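Local coordinates for protein neural-cadherin (Drosophila melanogaster, PDB 3UBF) that mediates calcium-dependent, preferentially homophilic adhesion between cells, this chain being a three-domain piece of its ectodomain, at residues A121-P126 / R166-F171; E155-E158 / V163-R166; F128-R133 / I141-V146; R202-I205 / K209-P212; P112-V117 / K239-R244. All blocks are in the same frame, centred on the assembly; numbering follows the deposited sequence.

Overall arrangement
The five contacts sit in the middle cadherin domain and at its junction with the next. Interaction 5 joins the residues farthest apart in sequence, and the other four are nested inside the loop it closes. Interactions 2 and 3 lie in the middle domain's beta sandwich, and interaction 1 joins two of its loops. Interaction 2 has its centre about 10 Å from those of interactions 1 and 3, shares R166 with interaction 1, and touches the same zinc ion as interaction 3. Interactions 4 and 5, centres about 6 Å apart, lie on 201-207 and 113-117, neighbours in one sheet. Interaction 4 fixes the connection to this domain; interaction 5 packs the third domain on it.

Interaction 1: A121-P126 / R166-F171; sequences APPNTP and RGTDLF. With ZN (zinc ion), chain K.
P123 and A121 meet G167, T168 and F171 across two loops of the middle domain's beta sandwich. One links strands 113-117 and 126-133, the other 162-165 and 176-185. P123 has the most surface buried by the contact. Its ring sits against the backbone of the other loop, with P123 CG 3.4 Å from G167 O. P123 CG also touches the methyl CG2 of T168, at 3.9 Å, and these two side chains cross obliquely. The second touch is A121 CB on F171 CE1, at 3.8 Å. The F171 ring is brought there by its first torsion, with CG beside the backbone N (chi1 -59°). Y177 and F154 also pack on this ring, which is buried. G167 has a positive phi, a conformation that favours glycine. P122 to T125 form a type II beta turn, and N124 and T125 pair through their backbones with T165. One water bridges the loops, donating to A121 O at 2.6 Å and to D169 O at 2.7 Å. D169 turns its CB away from the other loop, and its OD2 binds a zinc ion. Shape and one bridging water join the two segments, so their pairing is probably not very directional.

Interaction 2: E155-E158 / V163-R166; sequences EVDE and VRTR. With ZN (zinc ion), chain D; ZN (zinc ion), chain C.
The guanidinium of R164 meets D157 at its edge, while that of R166 has E155 over one face. R164 NH1 donates to D157 OD2 at 3.3 Å, as part of a salt bridge. The oxygen lies close to the guanidinium plane and uses its anti lone pair, but the carboxylate is turned 49° from that plane. The extended chain of R164 runs alongside D157 in the same direction. A water accepts from R164 NH2. D157 OD2 also binds a zinc ion, and OD1 takes the backbone N-H groups of R159 and S160. A leucine in place of R164 would remove the positive charge, and D157 OD2 would probably be left to the zinc ion without its arginine mate. At R166 there is only a long ion pair. E155 OE2 is 3.6 Å from R166 NE, well out of the guanidinium plane, so only the charges attract. R166 bends at chi3 (-76°), and its NH1 is held by G152 O. These residues belong to the antiparallel beta hairpin of strands 154-156 and 162-165. E155 and R164 are a hydrogen-bonded pair: E155 N donates to R164 O at 3.0 Å, and R164 N to E155 O at 2.9 Å. V156 and V163 are the next, non-hydrogen-bonded pair. Their CG2 atoms are 4.3 Å apart, on the face of the sheet opposite E155 and R164, and both side chains touch L130. Beyond the strand, E158 OE1 binds a second zinc ion at 2.0 Å, with H142 as the other protein ligand.

Interaction 3: F128-R133 / I141-V146; sequences FTLQAR and IHYFIV. With ZN (zinc ion), chain C.
Y143 reaches across from strand 141-149 to L130 and A132, and it has the most surface buried here. Its hydroxyl is the tight point. A132 N donates to Y143 OH at 2.9 Å in a nearly straight bond (172°), coming in at the ring's edge near its plane. Along the ring, Y143 CD2 is 3.6 Å from L130 CB. L130 and Y143 pass alongside each other, running in opposite senses. The methyl of A132 touches two partners: A132 CB is 3.6 Å from I141 CD1 and 3.9 Å from Y143 CE2. I141 puts CG1 between its backbone N and carbonyl carbon (chi1 63°) and then extends, which carries CD1 to A132. A phenylalanine in place of Y143 would keep the ring but drop the hydroxyl, and the A132 N-H would probably lose its acceptor. The other side is looser and wetter. A water donates to L130 O at 2.5 Å, and its link to Y143 OH is weak, at 3.3 Å. Q131 is exposed, its CB turned away from strand 141-149; its NE2 donates to T129 O within its own segment, from above the carbonyl plane. H142, next to Y143, binds the zinc ion shared with E158. V156 also packs on Y143. Strands 126-133 and 141-149 belong to different sheets, so their inward side chains meet across the interior of the domain. This face-to-face packing is characteristic of the beta sandwich of a cadherin domain.

Interaction 4: R202-I205 / K209-P212; sequences RLSI and KRAP
R210 reaches from the connection after strand 201-207 to S204 on that strand. The strand belongs to the beta sandwich of the middle cadherin domain, and the connection leads into the third. K209 comes first in this segment, and its side chain packs on F299. At R210, CG lies between the backbone N and the carbonyl carbon, and a bend at chi3 (-57°) turns the guanidinium to the strand. It grips one atom end-on with two nitrogens. R210 NH1 and R210 NH2 both donate to S204 OG, each at 2.8 Å, and the oxygen lies only 6° out of the guanidinium plane. R210 NH2 also bonds to A115 O, and weakly to S204 O at 2.8 Å. With three acceptors for two hydrogens, NH2 must share one, so its bonds to S204 cannot all be full ones, in line with the bent 124° angle at S204 O. S204 OG bonds further to E176. The hydroxyl is thus bonded both to the arginine and to a carboxylate, and the arginine's charge would probably polarise it. A211 and P212 then carry the chain on to strand 213-214. Behind the two-nitrogen grip, R210 CZ is 3.2 Å from S204 OG.

Interaction 5: P112-V117 / K239-R244; sequences PMQAVV and KSFADR. With ZN (zinc ion), chain E.
The junction between the middle and third cadherin domains is where F241 packs on Q114 and V116. It is consistent with the calcium-free type of linker known in this protein. F241 gives the most surface to the contact. Its CG lies beside the backbone N (chi1 -61°), and the ring reaches strand 113-117. F241 CE2 is 3.3 Å from Q114 O. Its next atom, F241 CZ, is 3.6 Å from Q114 CB and also 3.6 Å from Q114 NE2. The two side chains cross at about a right angle, and the amide is tilted 45° from the ring. V116 covers the base of the phenylalanine: V116 CG1 is 3.9 Å from F241 CB, and V116 CG2 is 3.8 Å from F241 O. One water donates to Q114 O at 2.8 Å and accepts weakly from K239 NZ; it lies at the edge of the F241 ring, in plane. S240 to D243 form a type I beta turn, with D243 N donating to S240 O at 3.0 Å. R244 N donates at 2.8 Å to S240 OG, which is also hydrogen-bonded to E294. D243 binds a zinc ion through OD2. The turn follows strand 232-239 of the third domain. It lies against 113-117, the outermost strand of a middle-domain sheet, beside strand 201-207, and R210 of the connection and Q213 on strand 213-214 also pack on F241.

Interaction 1: A121-P126 / R166-F171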
# COMPACT_ATOMS: atom_id res chain seq x y z
N ALA A 121 7.70 -30.05 -6.32
CA ALA A 121 6.57 -29.54 -5.58
C ALA A 121 5.30 -30.35 -5.89
O ALA A 121 4.90 -30.47 -7.04
CB ALA A 121 6.36 -28.10 -5.90
N PRO A 122 4.67 -30.92 -4.85
CA PRO A 122 3.40 -31.60 -5.08
C PRO A 122 2.27 -30.58 -5.24
O PRO A 122 2.40 -29.44 -4.79
CB PRO A 122 3.22 -32.44 -3.81
CG PRO A 122 3.98 -31.73 -2.75
CD PRO A 122 5.11 -30.99 -3.44
N PRO A 123 1.17 -30.99 -5.90
CA PRO A 123 0.05 -30.08 -6.14
C PRO A 123 -0.37 -29.32 -4.88
O PRO A 123 -0.42 -29.90 -3.79
CB PRO A 123 -1.08 -31.04 -6.56
CG PRO A 123 -0.38 -32.20 -7.16
CD PRO A 123 0.96 -32.32 -6.50
N ASN A 124 -0.68 -28.04 -5.05
CA ASN A 124 -1.23 -27.21 -3.96
C ASN A 124 -0.21 -26.82 -2.93
O ASN A 124 -0.54 -26.49 -1.78
CB ASN A 124 -2.43 -27.91 -3.32
CG ASN A 124 -3.60 -27.94 -4.25
OD1 ASN A 124 -4.05 -29.02 -4.65
ND2 ASN A 124 -4.06 -26.74 -4.67
N THR A 125 1.04 -26.86 -3.36
CA THR A 125 2.14 -26.32 -2.61
C THR A 125 2.10 -24.81 -2.73
O THR A 125 2.14 -24.27 -3.84
CB THR A 125 3.45 -26.88 -3.16
OG1 THR A 125 3.45 -28.29 -2.93
CG2 THR A 125 4.67 -26.23 -2.49
N PRO A 126 1.99 -24.12 -1.58
CA PRO A 126 2.06 -22.66 -1.56
C PRO A 126 3.50 -22.21 -1.83
O PRO A 126 4.43 -22.77 -1.27
CB PRO A 126 1.63 -22.32 -0.14
CG PRO A 126 1.97 -23.51 0.67
CD PRO A 126 1.89 -24.69 -0.23
N ARG A 166 -0.12 -26.15 -9.19
CA ARG A 166 -1.08 -27.18 -9.59
C ARG A 166 -0.42 -28.17 -10.55
O ARG A 166 0.63 -27.87 -11.15
CB ARG A 166 -2.39 -26.59 -10.13
CG ARG A 166 -2.30 -25.91 -11.46
CD ARG A 166 -3.57 -25.15 -11.82
NE ARG A 166 -4.66 -26.03 -12.28
CZ ARG A 166 -4.83 -26.41 -13.54
NH1 ARG A 166 -3.98 -26.02 -14.48
NH2 ARG A 166 -5.86 -27.18 -13.87
N GLY A 167 -1.03 -29.35 -10.68
CA GLY A 167 -0.51 -30.42 -11.53
C GLY A 167 0.61 -31.19 -10.84
O GLY A 167 1.13 -30.74 -9.82
N THR A 168 0.97 -32.35 -11.40
CA THR A 168 1.97 -33.22 -10.79
C THR A 168 3.32 -33.18 -11.49
O THR A 168 4.29 -33.76 -11.00
CB THR A 168 1.51 -34.69 -10.75
OG1 THR A 168 1.29 -35.14 -12.09
CG2 THR A 168 0.23 -34.86 -9.92
N ASP A 169 3.39 -32.53 -12.65
CA ASP A 169 4.66 -32.39 -13.36
C ASP A 169 5.69 -31.67 -12.49
O ASP A 169 5.35 -30.87 -11.63
CB ASP A 169 4.51 -31.65 -14.69
CG ASP A 169 3.90 -32.52 -15.79
OD1 ASP A 169 3.70 -33.74 -15.57
OD2 ASP A 169 3.63 -31.97 -16.89
N LEU A 170 6.95 -31.99 -12.75
CA LEU A 170 8.07 -31.34 -12.11
C LEU A 170 8.24 -29.91 -12.62
O LEU A 170 7.74 -29.55 -13.68
CB LEU A 170 9.34 -32.15 -12.41
CG LEU A 170 9.32 -33.63 -12.01
CD1 LEU A 170 10.54 -34.36 -12.58
CD2 LEU A 170 9.26 -33.76 -10.50
N PHE A 171 8.95 -29.10 -11.85
CA PHE A 171 9.40 -27.80 -12.34
C PHE A 171 10.88 -27.93 -12.70
O PHE A 171 11.56 -28.84 -12.19
CB PHE A 171 9.13 -26.72 -11.29
CG PHE A 171 7.67 -26.59 -10.92
CD1 PHE A 171 7.12 -27.42 -9.93
CD2 PHE A 171 6.85 -25.68 -11.56
CE1 PHE A 171 5.76 -27.34 -9.60
CE2 PHE A 171 5.49 -25.59 -11.23
CZ PHE A 171 4.95 -26.42 -10.24
ZN ZN K . 2.83 -32.72 -18.57
O HOH W 1 6.35 -31.11 -9.11
O HOH W 2 1.86 -31.46 -19.82

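Interaction 2: E155-E158 / V163-R166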
# COMPACT_ATOMS: atom_id res chain seq x y z
N GLU A 155 -1.98 -21.29 -9.37
CA GLU A 155 -3.22 -20.53 -9.19
C GLU A 155 -3.16 -19.82 -7.85
O GLU A 155 -2.36 -20.17 -6.99
CB GLU A 155 -4.46 -21.43 -9.32
CG GLU A 155 -4.90 -21.65 -10.77
CD GLU A 155 -5.92 -22.75 -10.94
OE1 GLU A 155 -6.16 -23.51 -9.97
OE2 GLU A 155 -6.46 -22.90 -12.05
N VAL A 156 -3.98 -18.79 -7.71
CA VAL A 156 -3.95 -17.95 -6.51
C VAL A 156 -5.28 -18.06 -5.80
O VAL A 156 -6.32 -18.08 -6.43
CB VAL A 156 -3.65 -16.45 -6.84
CG1 VAL A 156 -4.69 -15.90 -7.81
CG2 VAL A 156 -3.64 -15.61 -5.57
N ASP A 157 -5.22 -18.15 -4.49
CA ASP A 157 -6.39 -18.13 -3.66
C ASP A 157 -6.86 -16.67 -3.60
O ASP A 157 -6.12 -15.79 -3.17
CB ASP A 157 -6.02 -18.65 -2.28
CG ASP A 157 -7.19 -18.82 -1.39
OD1 ASP A 157 -8.03 -17.91 -1.32
OD2 ASP A 157 -7.26 -19.86 -0.71
N GLU A 158 -8.09 -16.42 -4.04
CA GLU A 158 -8.65 -15.07 -4.03
C GLU A 158 -8.82 -14.47 -2.62
O GLU A 158 -8.77 -13.25 -2.48
CB GLU A 158 -10.00 -15.02 -4.74
CG GLU A 158 -9.92 -15.11 -6.24
CD GLU A 158 -11.08 -14.38 -6.92
OE1 GLU A 158 -11.95 -13.82 -6.21
OE2 GLU A 158 -11.11 -14.38 -8.18
N VAL A 163 -0.36 -18.31 -3.38
CA VAL A 163 -0.12 -18.84 -4.71
C VAL A 163 0.33 -20.28 -4.54
O VAL A 163 1.29 -20.55 -3.81
CB VAL A 163 0.97 -18.03 -5.46
CG1 VAL A 163 1.18 -18.58 -6.86
CG2 VAL A 163 0.58 -16.54 -5.52
N ARG A 164 -0.39 -21.19 -5.20
CA ARG A 164 -0.19 -22.62 -5.02
C ARG A 164 0.06 -23.35 -6.35
O ARG A 164 -0.58 -23.03 -7.36
CB ARG A 164 -1.41 -23.24 -4.34
CG ARG A 164 -1.57 -22.88 -2.88
CD ARG A 164 -2.77 -23.59 -2.31
NE ARG A 164 -2.93 -23.37 -0.88
CZ ARG A 164 -3.80 -22.51 -0.33
NH1 ARG A 164 -4.59 -21.75 -1.10
NH2 ARG A 164 -3.86 -22.40 0.98
N THR A 165 0.97 -24.32 -6.33
CA THR A 165 1.27 -25.10 -7.51
C THR A 165 0.07 -25.94 -7.90
O THR A 165 -0.68 -26.40 -7.03
CB THR A 165 2.46 -26.07 -7.26
OG1 THR A 165 2.14 -26.99 -6.22
CG2 THR A 165 3.70 -25.32 -6.88
N ARG A 166 -0.12 -26.15 -9.19
CA ARG A 166 -1.08 -27.18 -9.59
C ARG A 166 -0.42 -28.17 -10.55
O ARG A 166 0.63 -27.87 -11.15
CB ARG A 166 -2.39 -26.59 -10.13
CG ARG A 166 -2.30 -25.91 -11.46
CD ARG A 166 -3.57 -25.15 -11.82
NE ARG A 166 -4.66 -26.03 -12.28
CZ ARG A 166 -4.83 -26.41 -13.54
NH1 ARG A 166 -3.98 -26.02 -14.48
NH2 ARG A 166 -5.86 -27.18 -13.87
ZN ZN D . -8.33 -20.24 0.73
ZN ZN C . -13.19 -12.33 -6.65
O HOH W 3 -5.07 -20.02 1.83

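Interaction 3: F128-R133 / I141-V146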
# COMPACT_ATOMS: atom_id res chain seq x y z
N PHE A 128 4.07 -18.61 -2.51
CA PHE A 128 4.12 -17.19 -2.14
C PHE A 128 2.73 -16.72 -1.77
O PHE A 128 1.73 -17.23 -2.27
CB PHE A 128 4.53 -16.56 -3.47
CG PHE A 128 4.89 -15.10 -3.37
CD1 PHE A 128 6.17 -14.72 -2.96
CD2 PHE A 128 3.97 -14.13 -3.71
CE1 PHE A 128 6.52 -13.38 -2.88
CE2 PHE A 128 4.32 -12.79 -3.65
CZ PHE A 128 5.59 -12.41 -3.22
N THR A 129 2.69 -15.72 -0.89
CA THR A 129 1.44 -15.17 -0.40
C THR A 129 1.38 -13.70 -0.80
O THR A 129 2.10 -12.86 -0.24
CB THR A 129 1.36 -15.29 1.14
OG1 THR A 129 1.54 -16.66 1.51
CG2 THR A 129 0.02 -14.81 1.66
N LEU A 130 0.52 -13.40 -1.77
CA LEU A 130 0.24 -12.02 -2.12
C LEU A 130 -0.40 -11.33 -0.94
O LEU A 130 -1.31 -11.89 -0.31
CB LEU A 130 -0.71 -11.96 -3.32
CG LEU A 130 -0.26 -12.69 -4.58
CD1 LEU A 130 -1.42 -12.71 -5.55
CD2 LEU A 130 1.00 -12.02 -5.19
N GLN A 131 0.08 -10.13 -0.62
CA GLN A 131 -0.51 -9.33 0.45
C GLN A 131 -0.63 -7.91 -0.02
O GLN A 131 0.37 -7.23 -0.23
CB GLN A 131 0.34 -9.36 1.73
CG GLN A 131 0.43 -10.74 2.38
CD GLN A 131 1.71 -10.91 3.20
OE1 GLN A 131 1.95 -10.15 4.16
NE2 GLN A 131 2.54 -11.89 2.82
N ALA A 132 -1.87 -7.47 -0.22
CA ALA A 132 -2.17 -6.08 -0.50
C ALA A 132 -2.86 -5.46 0.72
O ALA A 132 -3.46 -6.16 1.54
CB ALA A 132 -3.04 -5.97 -1.71
N ARG A 133 -2.76 -4.14 0.83
CA ARG A 133 -3.43 -3.40 1.87
C ARG A 133 -4.33 -2.37 1.21
O ARG A 133 -3.89 -1.64 0.32
CB ARG A 133 -2.39 -2.70 2.74
CG ARG A 133 -2.94 -1.82 3.83
CD ARG A 133 -1.80 -1.08 4.53
NE ARG A 133 -0.93 -1.99 5.28
CZ ARG A 133 0.35 -1.75 5.56
NH1 ARG A 133 1.06 -2.64 6.26
NH2 ARG A 133 0.93 -0.64 5.13
N ILE A 141 -10.75 -7.23 -0.36
CA ILE A 141 -10.04 -7.35 -1.62
C ILE A 141 -9.95 -8.80 -2.08
O ILE A 141 -9.92 -9.73 -1.26
CB ILE A 141 -8.63 -6.72 -1.56
CG1 ILE A 141 -7.74 -7.44 -0.54
CG2 ILE A 141 -8.71 -5.21 -1.27
CD1 ILE A 141 -6.33 -6.85 -0.42
N HIS A 142 -9.94 -8.97 -3.40
CA HIS A 142 -9.76 -10.29 -3.99
C HIS A 142 -8.50 -10.29 -4.84
O HIS A 142 -8.29 -9.40 -5.66
CB HIS A 142 -10.94 -10.70 -4.86
CG HIS A 142 -12.20 -10.96 -4.10
ND1 HIS A 142 -13.39 -11.28 -4.72
CD2 HIS A 142 -12.47 -10.91 -2.77
CE1 HIS A 142 -14.33 -11.44 -3.81
NE2 HIS A 142 -13.80 -11.22 -2.62
N TYR A 143 -7.66 -11.30 -4.63
CA TYR A 143 -6.48 -11.49 -5.43
C TYR A 143 -6.78 -12.40 -6.60
O TYR A 143 -7.52 -13.36 -6.47
CB TYR A 143 -5.38 -12.12 -4.59
CG TYR A 143 -5.03 -11.37 -3.33
CD1 TYR A 143 -5.72 -11.61 -2.14
CD2 TYR A 143 -4.00 -10.43 -3.31
CE1 TYR A 143 -5.40 -10.95 -0.98
CE2 TYR A 143 -3.67 -9.77 -2.15
CZ TYR A 143 -4.38 -10.03 -1.00
OH TYR A 143 -4.07 -9.37 0.16
N PHE A 144 -6.21 -12.10 -7.76
CA PHE A 144 -6.35 -12.97 -8.92
C PHE A 144 -5.23 -12.78 -9.93
O PHE A 144 -4.51 -11.78 -9.89
CB PHE A 144 -7.72 -12.80 -9.60
CG PHE A 144 -8.02 -11.39 -10.02
CD1 PHE A 144 -7.70 -10.94 -11.29
CD2 PHE A 144 -8.68 -10.52 -9.15
CE1 PHE A 144 -8.00 -9.63 -11.69
CE2 PHE A 144 -9.00 -9.21 -9.54
CZ PHE A 144 -8.65 -8.77 -10.81
N ILE A 145 -5.09 -13.76 -10.82
CA ILE A 145 -4.07 -13.73 -11.87
C ILE A 145 -4.65 -13.08 -13.11
O ILE A 145 -5.68 -13.54 -13.61
CB ILE A 145 -3.59 -15.17 -12.21
CG1 ILE A 145 -2.85 -15.78 -11.02
CG2 ILE A 145 -2.73 -15.19 -13.46
CD1 ILE A 145 -2.82 -17.28 -11.01
N VAL A 146 -4.00 -12.04 -13.62
CA VAL A 146 -4.45 -11.40 -14.85
C VAL A 146 -3.73 -11.93 -16.08
O VAL A 146 -4.22 -11.80 -17.20
CB VAL A 146 -4.40 -9.83 -14.80
CG1 VAL A 146 -4.77 -9.33 -13.42
CG2 VAL A 146 -3.05 -9.29 -15.21
ZN ZN C . -13.19 -12.33 -6.65
O HOH W 4 -2.49 -11.72 1.91

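Interaction 4: R202-I205 / K209-P212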
# COMPACT_ATOMS: atom_id res chain seq x y z
N ARG A 202 4.19 -8.17 -11.36
CA ARG A 202 4.82 -9.36 -11.89
C ARG A 202 5.44 -10.20 -10.79
O ARG A 202 6.32 -9.74 -10.07
CB ARG A 202 5.89 -8.97 -12.90
CG ARG A 202 6.54 -10.12 -13.59
CD ARG A 202 7.53 -9.57 -14.54
NE ARG A 202 8.21 -10.58 -15.34
CZ ARG A 202 9.31 -11.23 -14.96
NH1 ARG A 202 9.84 -11.03 -13.76
NH2 ARG A 202 9.86 -12.11 -15.80
N LEU A 203 4.98 -11.44 -10.70
CA LEU A 203 5.51 -12.43 -9.77
C LEU A 203 6.35 -13.43 -10.56
O LEU A 203 5.88 -14.11 -11.49
CB LEU A 203 4.38 -13.10 -8.98
CG LEU A 203 4.73 -14.35 -8.15
CD1 LEU A 203 5.86 -14.10 -7.17
CD2 LEU A 203 3.51 -14.88 -7.42
N SER A 204 7.62 -13.48 -10.16
CA SER A 204 8.62 -14.34 -10.76
C SER A 204 8.88 -15.51 -9.82
O SER A 204 9.33 -15.30 -8.69
CB SER A 204 9.91 -13.56 -10.98
OG SER A 204 11.02 -14.44 -10.97
N ILE A 205 8.59 -16.72 -10.29
CA ILE A 205 8.83 -17.94 -9.52
C ILE A 205 9.86 -18.76 -10.28
O ILE A 205 9.65 -19.09 -11.44
CB ILE A 205 7.52 -18.74 -9.33
CG1 ILE A 205 6.44 -17.85 -8.71
CG2 ILE A 205 7.76 -19.97 -8.47
CD1 ILE A 205 5.04 -18.39 -8.84
N LYS A 209 16.02 -22.86 -7.11
CA LYS A 209 16.82 -21.85 -6.44
C LYS A 209 17.01 -20.63 -7.34
O LYS A 209 16.91 -20.74 -8.57
CB LYS A 209 18.17 -22.42 -5.98
CG LYS A 209 19.03 -22.98 -7.12
CD LYS A 209 20.26 -23.71 -6.61
CE LYS A 209 21.14 -24.15 -7.76
NZ LYS A 209 22.51 -24.56 -7.33
N ARG A 210 17.27 -19.49 -6.71
CA ARG A 210 17.56 -18.24 -7.41
C ARG A 210 18.42 -17.41 -6.47
O ARG A 210 18.54 -17.74 -5.30
CB ARG A 210 16.27 -17.49 -7.77
CG ARG A 210 15.58 -16.85 -6.56
CD ARG A 210 14.21 -16.26 -6.87
NE ARG A 210 14.28 -15.28 -7.94
CZ ARG A 210 13.28 -14.98 -8.77
NH1 ARG A 210 13.47 -14.05 -9.72
NH2 ARG A 210 12.11 -15.60 -8.65
N ALA A 211 18.99 -16.32 -6.98
CA ALA A 211 19.93 -15.52 -6.22
C ALA A 211 19.24 -14.62 -5.22
O ALA A 211 18.05 -14.33 -5.37
CB ALA A 211 20.79 -14.70 -7.17
N PRO A 212 19.97 -14.16 -4.19
CA PRO A 212 19.39 -13.30 -3.17
C PRO A 212 18.82 -12.05 -3.80
O PRO A 212 19.32 -11.62 -4.86
CB PRO A 212 20.60 -12.90 -2.31
CG PRO A 212 21.65 -13.87 -2.61
CD PRO A 212 21.43 -14.27 -4.03

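Interaction 5: P112-V117 / K239-R244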
# COMPACT_ATOMS: atom_id res chain seq x y z
N PRO A 112 10.67 -6.27 -7.22
CA PRO A 112 9.55 -7.07 -7.71
C PRO A 112 9.37 -8.39 -6.96
O PRO A 112 10.32 -8.92 -6.37
CB PRO A 112 9.92 -7.36 -9.18
CG PRO A 112 10.95 -6.35 -9.52
CD PRO A 112 11.71 -6.12 -8.25
N MET A 113 8.14 -8.89 -6.99
CA MET A 113 7.77 -10.13 -6.34
C MET A 113 8.58 -11.31 -6.84
O MET A 113 8.59 -11.62 -8.03
CB MET A 113 6.28 -10.39 -6.55
CG MET A 113 5.38 -9.51 -5.70
SD MET A 113 3.66 -9.66 -6.22
CE MET A 113 2.95 -8.39 -5.18
N GLN A 114 9.27 -11.97 -5.91
CA GLN A 114 10.12 -13.10 -6.24
C GLN A 114 9.88 -14.27 -5.29
O GLN A 114 9.76 -14.09 -4.09
CB GLN A 114 11.59 -12.70 -6.27
CG GLN A 114 11.92 -11.83 -7.46
CD GLN A 114 13.37 -11.47 -7.62
OE1 GLN A 114 13.73 -10.77 -8.56
NE2 GLN A 114 14.23 -11.94 -6.70
N ALA A 115 9.80 -15.46 -5.86
CA ALA A 115 9.66 -16.70 -5.13
C ALA A 115 10.49 -17.76 -5.84
O ALA A 115 11.00 -17.55 -6.95
CB ALA A 115 8.22 -17.12 -5.09
N VAL A 116 10.64 -18.90 -5.18
CA VAL A 116 11.15 -20.11 -5.82
C VAL A 116 10.11 -21.21 -5.67
O VAL A 116 9.28 -21.18 -4.75
CB VAL A 116 12.47 -20.57 -5.19
CG1 VAL A 116 13.61 -19.63 -5.58
CG2 VAL A 116 12.33 -20.68 -3.66
N VAL A 117 10.15 -22.18 -6.57
CA VAL A 117 9.32 -23.37 -6.41
C VAL A 117 10.19 -24.63 -6.36
O VAL A 117 10.99 -24.87 -7.27
CB VAL A 117 8.24 -23.49 -7.50
CG1 VAL A 117 8.87 -23.54 -8.90
CG2 VAL A 117 7.38 -24.72 -7.26
N LYS A 239 17.32 -10.91 0.83
CA LYS A 239 16.52 -12.05 1.19
C LYS A 239 17.16 -13.24 0.50
O LYS A 239 17.46 -13.18 -0.69
CB LYS A 239 15.09 -11.85 0.69
CG LYS A 239 14.20 -13.03 0.91
CD LYS A 239 12.84 -12.78 0.36
CE LYS A 239 11.99 -13.98 0.62
NZ LYS A 239 10.56 -13.61 0.61
N SER A 240 17.37 -14.30 1.26
CA SER A 240 17.84 -15.54 0.69
C SER A 240 16.63 -16.44 0.47
O SER A 240 15.94 -16.80 1.43
CB SER A 240 18.86 -16.22 1.61
OG SER A 240 19.08 -17.55 1.21
N PHE A 241 16.38 -16.80 -0.78
CA PHE A 241 15.24 -17.66 -1.10
C PHE A 241 15.42 -19.11 -0.67
O PHE A 241 14.44 -19.85 -0.57
CB PHE A 241 14.88 -17.53 -2.57
CG PHE A 241 14.49 -16.15 -2.93
CD1 PHE A 241 15.45 -15.25 -3.41
CD2 PHE A 241 13.19 -15.71 -2.72
CE1 PHE A 241 15.10 -13.96 -3.71
CE2 PHE A 241 12.83 -14.41 -3.02
CZ PHE A 241 13.78 -13.53 -3.50
N ALA A 242 16.67 -19.49 -0.42
CA ALA A 242 16.99 -20.80 0.13
C ALA A 242 17.09 -20.73 1.65
O ALA A 242 17.47 -21.68 2.31
CB ALA A 242 18.29 -21.30 -0.46
N ASP A 243 16.76 -19.56 2.19
CA ASP A 243 16.81 -19.29 3.63
C ASP A 243 18.19 -19.61 4.21
O ASP A 243 18.33 -20.09 5.35
CB ASP A 243 15.69 -20.04 4.35
CG ASP A 243 15.20 -19.29 5.56
OD1 ASP A 243 15.44 -18.05 5.63
OD2 ASP A 243 14.59 -19.94 6.45
N ARG A 244 19.21 -19.31 3.41
CA ARG A 244 20.60 -19.61 3.73
C ARG A 244 21.36 -18.36 4.19
O ARG A 244 20.89 -17.24 4.01
CB ARG A 244 21.28 -20.22 2.51
ZN ZN E . 13.50 -19.13 8.65
O HOH W 5 9.60 -15.77 -1.85
O HOH W 6 14.32 -17.34 7.85